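Local structure of p1 (Rice yellow mottle virus, 6TY0) at residues R9-E12 against Q13-A16. The protein suppresses RNA silencing in the host plant and probably binds RNA, this chain being the N-terminal, zinc-binding part of the protein. Sequence-based numbering, arbitrary orientation.
Sequences RPTE and QTAA
Thr11 and Thr14 meet through their hydroxyls, OG1 of Thr11 lying 2.9 Å from OG1 of Thr14 across a tight turn. The pair is within hydrogen-bonding distance, but the Thr14 proton may instead point to the Thr11 carbonyl oxygen, a longer and weaker contact. Both threonines place OG1 between the backbone N and the carbonyl carbon (chi1 42° for Thr11 and 58° for Thr14), which turns the two hydroxyls toward each other and leaves each methyl beside its own backbone N. The backbone closes the turn: Thr14 N donates to Thr11 O at 3.1 Å, completing a type I beta turn over residues 11 to 14.

Two flanking contacts fill in the bend. Gln13, its chain bent at chi2 (88°), folds its amide back over Thr11, with OE1 3.6 Å from Thr11 CB, a loose contact suited to a flexible polar residue at the surface. On another flank Pro10, whose ring holds phi near the value of an extended chain and so fits the end of a strand, rests CB 4.2 Å from the small CB of Ala15. Water 1 joins Glu12 O to Ala16 N, giving one of the NH groups in the first helical turn an acceptor.

Farther out, Thr11 OG1 is hydrogen-bonded to Asp49 OD1, and Thr14 OG1 bonds to Phe50 N, so both hydroxyls are anchored to strand 45-51. Far from the zinc site, this turn carries the chain from strand 2-10, the parallel neighbour of strand 45-51, into helix 15-21; Thr14 occupies the N-cap position, though its side chain makes no capping bond.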
ATOM      1  N   ARG A   9      -0.274 -19.644  -8.796  1.00 33.10           N
ATOM      2  CA  ARG A   9      -0.335 -20.743  -9.798  1.00 37.67           C
ATOM      3  C   ARG A   9      -1.666 -21.519  -9.671  1.00 38.32           C
ATOM      4  O   ARG A   9      -2.293 -21.469  -8.616  1.00 39.74           O
ATOM      5  CB  ARG A   9       0.832 -21.689  -9.593  1.00 39.53           C
ATOM      6  CG  ARG A   9       2.212 -21.063  -9.723  1.00 45.57           C
ATOM      7  CD  ARG A   9       3.241 -22.135 -10.022  1.00 53.04           C
ATOM      8  NE  ARG A   9       4.364 -22.157  -9.088  1.00 66.15           N
ATOM      9  CZ  ARG A   9       4.316 -22.625  -7.835  1.00 76.74           C
ATOM     10  NH1 ARG A   9       3.178 -23.077  -7.319  1.00 79.72           N
ATOM     11  NH2 ARG A   9       5.413 -22.619  -7.076  1.00 78.39           N
ATOM     12  N   PRO A  10      -2.078 -22.249 -10.724  1.00 38.45           N
ATOM     13  CA  PRO A  10      -3.414 -22.843 -10.778  1.00 38.20           C
ATOM     14  C   PRO A  10      -3.551 -23.996  -9.785  1.00 39.67           C
ATOM     15  O   PRO A  10      -2.567 -24.674  -9.466  1.00 37.77           O
ATOM     16  CB  PRO A  10      -3.521 -23.387 -12.216  1.00 41.83           C
ATOM     17  CG  PRO A  10      -2.302 -22.885 -12.938  1.00 41.00           C
ATOM     18  CD  PRO A  10      -1.262 -22.657 -11.891  1.00 38.56           C
ATOM     19  N   THR A  11      -4.750 -24.196  -9.272  1.00 42.00           N
ATOM     20  CA  THR A  11      -5.033 -25.434  -8.482  1.00 45.00           C
ATOM     21  C   THR A  11      -4.987 -26.637  -9.415  1.00 47.58           C
ATOM     22  O   THR A  11      -5.047 -26.458 -10.631  1.00 44.59           O
ATOM     23  CB  THR A  11      -6.429 -25.349  -7.893  1.00 44.55           C
ATOM     24  OG1 THR A  11      -7.320 -24.815  -8.892  1.00 46.72           O
ATOM     25  CG2 THR A  11      -6.441 -24.411  -6.685  1.00 43.60           C
ATOM     26  N   GLU A  12      -4.889 -27.856  -8.873  1.00 53.16           N
ATOM     27  CA  GLU A  12      -4.955 -29.082  -9.720  1.00 58.10           C
ATOM     28  C   GLU A  12      -6.207 -29.173 -10.582  1.00 53.25           C
ATOM     29  O   GLU A  12      -6.147 -29.601 -11.708  1.00 59.66           O
ATOM     30  CB  GLU A  12      -4.843 -30.343  -8.876  1.00 65.83           C
ATOM     31  CG  GLU A  12      -3.466 -30.517  -8.264  1.00 74.71           C
ATOM     32  CD  GLU A  12      -3.350 -31.779  -7.420  1.00 88.30           C
ATOM     33  OE1 GLU A  12      -4.274 -32.626  -7.463  1.00 92.92           O
ATOM     34  OE2 GLU A  12      -2.325 -31.925  -6.711  1.00 96.38           O
ATOM     35  N   GLN A  13      -7.327 -28.698 -10.074  1.00 52.21           N
ATOM     36  CA  GLN A  13      -8.591 -28.809 -10.765  1.00 53.64           C
ATOM     37  C   GLN A  13      -8.695 -27.828 -11.890  1.00 56.92           C
ATOM     38  O   GLN A  13      -9.660 -27.884 -12.653  1.00 62.76           O
ATOM     39  CB  GLN A  13      -9.769 -28.505  -9.828  1.00 61.21           C
ATOM     40  CG  GLN A  13      -9.644 -29.088  -8.432  1.00 74.76           C
ATOM     41  CD  GLN A  13      -8.909 -28.166  -7.451  1.00 73.97           C
ATOM     42  OE1 GLN A  13      -9.414 -27.102  -7.083  1.00 74.47           O
ATOM     43  NE2 GLN A  13      -7.717 -28.581  -7.016  1.00 70.69           N
ATOM     44  N   THR A  14      -7.789 -26.855 -11.977  1.00 52.39           N
ATOM     45  CA  THR A  14      -7.883 -25.898 -13.084  1.00 47.21           C
ATOM     46  C   THR A  14      -6.632 -25.869 -13.907  1.00 41.12           C
ATOM     47  O   THR A  14      -6.595 -25.113 -14.854  1.00 43.05           O
ATOM     48  CB  THR A  14      -8.166 -24.447 -12.618  1.00 48.45           C
ATOM     49  OG1 THR A  14      -7.135 -24.028 -11.714  1.00 41.24           O
ATOM     50  CG2 THR A  14      -9.542 -24.345 -11.966  1.00 49.04           C
ATOM     51  N   ALA A  15      -5.636 -26.688 -13.581  1.00 41.30           N
ATOM     52  CA  ALA A  15      -4.326 -26.549 -14.207  1.00 45.02           C
ATOM     53  C   ALA A  15      -4.320 -26.937 -15.691  1.00 54.03           C
ATOM     54  O   ALA A  15      -3.521 -26.401 -16.468  1.00 50.16           O
ATOM     55  CB  ALA A  15      -3.285 -27.357 -13.465  1.00 47.26           C
ATOM     56  N   ALA A  16      -5.196 -27.866 -16.078  1.00 55.74           N
ATOM     57  CA  ALA A  16      -5.211 -28.379 -17.455  1.00 53.75           C
ATOM     58  C   ALA A  16      -5.706 -27.287 -18.374  1.00 49.86           C
ATOM     59  O   ALA A  16      -5.097 -27.009 -19.399  1.00 51.58           O
ATOM     60  CB  ALA A  16      -6.111 -29.614 -17.559  1.00 56.16           C
TER
HETATM   61  O   HOH W   1      -7.057 -29.312 -14.195  1.00 60.47           O